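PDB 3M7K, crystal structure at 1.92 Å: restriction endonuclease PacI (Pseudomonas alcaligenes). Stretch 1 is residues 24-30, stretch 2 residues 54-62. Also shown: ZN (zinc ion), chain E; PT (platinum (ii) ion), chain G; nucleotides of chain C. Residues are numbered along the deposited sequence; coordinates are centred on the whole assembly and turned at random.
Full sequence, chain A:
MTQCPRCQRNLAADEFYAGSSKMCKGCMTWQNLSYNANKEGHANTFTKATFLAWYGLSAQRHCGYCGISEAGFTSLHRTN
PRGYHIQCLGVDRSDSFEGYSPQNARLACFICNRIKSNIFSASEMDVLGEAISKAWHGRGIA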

# COMPACT_ATOMS: atom_id res chain seq x y z
N CYS A 24 -28.36 2.01 -1.02
CA CYS A 24 -27.66 2.71 0.05
C CYS A 24 -26.23 2.13 0.22
O CYS A 24 -25.90 1.06 -0.33
CB CYS A 24 -28.44 2.64 1.36
SG CYS A 24 -28.34 1.08 2.25
N LYS A 25 -25.39 2.83 0.98
CA LYS A 25 -24.00 2.41 1.18
C LYS A 25 -23.95 1.03 1.86
O LYS A 25 -23.11 0.20 1.52
CB LYS A 25 -23.20 3.45 1.99
CG LYS A 25 -22.96 4.80 1.26
CD LYS A 25 -22.44 5.86 2.24
CE LYS A 25 -21.94 7.12 1.53
NZ LYS A 25 -21.41 8.10 2.54
N GLY A 26 -24.85 0.78 2.81
CA GLY A 26 -24.89 -0.50 3.53
C GLY A 26 -25.19 -1.67 2.61
O GLY A 26 -24.55 -2.74 2.69
N CYS A 27 -26.16 -1.47 1.73
CA CYS A 27 -26.55 -2.51 0.78
C CYS A 27 -25.45 -2.77 -0.24
O CYS A 27 -25.15 -3.93 -0.55
CB CYS A 27 -27.86 -2.14 0.07
SG CYS A 27 -29.38 -2.36 1.07
N MET A 28 -24.85 -1.71 -0.77
CA MET A 28 -23.76 -1.85 -1.74
C MET A 28 -22.54 -2.49 -1.07
O MET A 28 -21.91 -3.37 -1.65
CB MET A 28 -23.44 -0.50 -2.40
CG MET A 28 -22.25 -0.47 -3.35
SD MET A 28 -22.61 -0.92 -5.07
CE MET A 28 -22.67 -2.72 -4.97
N THR A 29 -22.21 -2.06 0.15
CA THR A 29 -21.07 -2.66 0.84
C THR A 29 -21.33 -4.14 1.17
O THR A 29 -20.45 -4.97 1.00
CB THR A 29 -20.63 -1.85 2.07
OG1 THR A 29 -20.29 -0.53 1.64
CG2 THR A 29 -19.39 -2.47 2.69
N TRP A 30 -22.55 -4.47 1.58
CA TRP A 30 -22.90 -5.88 1.81
C TRP A 30 -22.78 -6.73 0.54
O TRP A 30 -22.23 -7.85 0.60
CB TRP A 30 -24.30 -6.05 2.42
CG TRP A 30 -24.77 -7.49 2.42
CD1 TRP A 30 -25.76 -8.03 1.65
CD2 TRP A 30 -24.25 -8.57 3.21
NE1 TRP A 30 -25.90 -9.38 1.92
CE2 TRP A 30 -24.99 -9.73 2.88
CE3 TRP A 30 -23.23 -8.66 4.17
CZ2 TRP A 30 -24.74 -10.98 3.48
CZ3 TRP A 30 -22.99 -9.90 4.78
CH2 TRP A 30 -23.75 -11.04 4.43
N TRP A 54 -23.95 -3.80 12.25
CA TRP A 54 -22.52 -3.64 12.47
C TRP A 54 -22.02 -2.39 11.73
O TRP A 54 -21.24 -1.60 12.29
CB TRP A 54 -21.78 -4.90 12.03
CG TRP A 54 -20.29 -4.87 12.21
CD1 TRP A 54 -19.58 -5.24 13.32
CD2 TRP A 54 -19.33 -4.43 11.25
NE1 TRP A 54 -18.23 -5.06 13.11
CE2 TRP A 54 -18.05 -4.56 11.84
CE3 TRP A 54 -19.43 -3.94 9.94
CZ2 TRP A 54 -16.87 -4.22 11.15
CZ3 TRP A 54 -18.25 -3.60 9.26
CH2 TRP A 54 -16.99 -3.74 9.87
N TYR A 55 -22.51 -2.18 10.51
CA TYR A 55 -22.00 -1.11 9.64
C TYR A 55 -22.46 0.26 10.14
O TYR A 55 -21.81 1.29 9.87
CB TYR A 55 -22.44 -1.34 8.18
CG TYR A 55 -21.64 -0.57 7.12
CD1 TYR A 55 -22.29 0.28 6.22
CD2 TYR A 55 -20.26 -0.72 7.00
CE1 TYR A 55 -21.57 0.98 5.23
CE2 TYR A 55 -19.53 -0.02 6.02
CZ TYR A 55 -20.20 0.82 5.13
OH TYR A 55 -19.52 1.51 4.18
N GLY A 56 -23.58 0.28 10.85
CA GLY A 56 -24.15 1.51 11.37
C GLY A 56 -24.43 2.56 10.31
O GLY A 56 -24.83 2.25 9.17
N LEU A 57 -24.18 3.80 10.68
CA LEU A 57 -24.51 4.93 9.82
C LEU A 57 -23.31 5.81 9.57
O LEU A 57 -22.39 5.91 10.39
CB LEU A 57 -25.63 5.75 10.44
CG LEU A 57 -26.97 5.03 10.60
CD1 LEU A 57 -27.90 5.88 11.41
CD2 LEU A 57 -27.60 4.66 9.22
N SER A 58 -23.35 6.49 8.42
CA SER A 58 -22.21 7.22 7.87
C SER A 58 -21.47 8.15 8.82
O SER A 58 -20.23 8.20 8.82
CB SER A 58 -22.66 8.01 6.66
OG SER A 58 -21.55 8.46 5.91
N ALA A 59 -22.22 8.90 9.63
CA ALA A 59 -21.61 9.91 10.49
C ALA A 59 -20.88 9.27 11.66
O ALA A 59 -20.05 9.90 12.30
CB ALA A 59 -22.67 10.91 10.98
N GLN A 60 -21.18 8.00 11.93
CA GLN A 60 -20.49 7.29 13.00
C GLN A 60 -19.28 6.49 12.52
O GLN A 60 -18.45 6.06 13.32
CB GLN A 60 -21.46 6.38 13.77
CG GLN A 60 -22.70 7.10 14.30
CD GLN A 60 -22.35 8.42 14.94
OE1 GLN A 60 -22.76 9.49 14.46
NE2 GLN A 60 -21.58 8.36 16.03
N ARG A 61 -19.17 6.30 11.20
CA ARG A 61 -18.10 5.46 10.64
C ARG A 61 -16.74 6.17 10.56
O ARG A 61 -16.62 7.24 9.97
CB ARG A 61 -18.50 4.91 9.27
CG ARG A 61 -19.56 3.80 9.35
CD ARG A 61 -19.66 3.03 8.05
NE ARG A 61 -20.29 3.81 6.96
CZ ARG A 61 -21.60 3.90 6.75
NH1 ARG A 61 -22.47 3.30 7.58
NH2 ARG A 61 -22.06 4.60 5.71
N HIS A 62 -15.72 5.55 11.16
CA HIS A 62 -14.34 6.04 11.09
C HIS A 62 -13.47 4.82 10.87
O HIS A 62 -13.77 3.73 11.37
CB HIS A 62 -13.90 6.68 12.42
CG HIS A 62 -14.61 7.95 12.76
ND1 HIS A 62 -15.86 7.98 13.35
CD2 HIS A 62 -14.24 9.25 12.61
CE1 HIS A 62 -16.23 9.23 13.53
NE2 HIS A 62 -15.27 10.02 13.09
ZN ZN E . -30.12 -0.25 1.62
PT PT G . -24.32 -0.30 -6.12
P DA C 3 -17.78 2.84 -2.91
OP1 DA C 3 -17.43 4.08 -2.17
OP2 DA C 3 -18.64 1.82 -2.26
O5' DA C 3 -18.47 3.20 -4.29
C5' DA C 3 -18.23 4.42 -4.94
C4' DA C 3 -18.88 4.41 -6.32
O4' DA C 3 -18.57 3.16 -6.99
C3' DA C 3 -20.41 4.48 -6.37
O3' DA C 3 -20.81 5.01 -7.62
C2' DA C 3 -20.82 3.01 -6.28
C1' DA C 3 -19.74 2.37 -7.16
N9 DA C 3 -19.40 0.99 -6.81
C8 DA C 3 -19.42 0.41 -5.57
N7 DA C 3 -19.05 -0.85 -5.58
C5 DA C 3 -18.79 -1.12 -6.92
C6 DA C 3 -18.34 -2.27 -7.63
N6 DA C 3 -18.09 -3.45 -7.05
N1 DA C 3 -18.16 -2.16 -8.96
C2 DA C 3 -18.41 -1.00 -9.57
N3 DA C 3 -18.82 0.14 -9.02
C4 DA C 3 -18.99 0.01 -7.69

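The first stretch opens a helix at Lys25, and the second leaves one after Tyr55; they meet most closely where the CA atoms of Gly26 and Tyr55 lie 6.8 Å apart. At the neighbouring pair the backbones are wider apart, the CA atoms of Lys25 and Ser58 being 8.4 Å from each other, and side chains must span the gap. The contact is modest, burying 214 Å² in all, and no clear hydrogen bond crosses it.

Tyr55 contributes the most area. Its CA-to-CB bond points toward the first stretch, and with chi1 at -162° (t) the ring lies obliquely against it, CD1 3.8 Å from Gly26 CA and CE1 4.1 Å from Lys25 O. Gly26 offers its CA directly to the ring; an ideal CB there would point sideways, 4.0 Å from Tyr55 CD1, so the space alone does not demand glycine. At the end of the ring, Tyr55 OH comes within 3.3 Å of Thr29 OG1. Thr29 adopts chi1 of -59° (m), which carries its hydroxyl back along its own helix, where OG1 donates to Lys25 O at 2.9 Å. The same carbonyl accepts Thr29 N at 2.8 Å, so the threonine satisfies its polar group locally while facing the tyrosine.

Lys25 starts m at chi1 and continues t, t, t. This nearly straight chain carries the amine well beyond the helix, bringing NZ to 3.4 Å from Ser58 OG. Its aliphatic portion is useful too: CD sits 3.7 Å from Arg61 NH2, near the guanidinium plane and at its edge. The two cationic residues thus meet here through methylene and guanidinium, with the lysine charge farther out. Ser58 (chi1 t) has its CA-to-CB bond toward the first stretch and presents a short hydroxyl near the amine; both polar atoms also have hydrogen-bonding partners elsewhere in the structure.

Arg61 folds back, its m, t, m rotamers and chi4 of -85° curling the chain so that NH1 donates to Tyr55 O at 3.1 Å. That bond ties the loop to the helix end. Between them, Gly56 turns the chain out of helical geometry with phi of 56°, a value that favours glycine. Leu57 O then accepts Gln60 N at 2.9 Å, helping to hold the following turn.

Cys24, Cys27 and Met28 make no contact with the second stretch; their sulfur atoms bind metals. Cys24, p at chi1, caps the helix: its SG accepts Cys27 N at 3.4 Å. Cys24 SG also binds ZN at 2.3 Å, as does SG of Cys27, whose CB points away from the second stretch. Met28 SD, a soft thioether donor, binds PT at 2.1 Å.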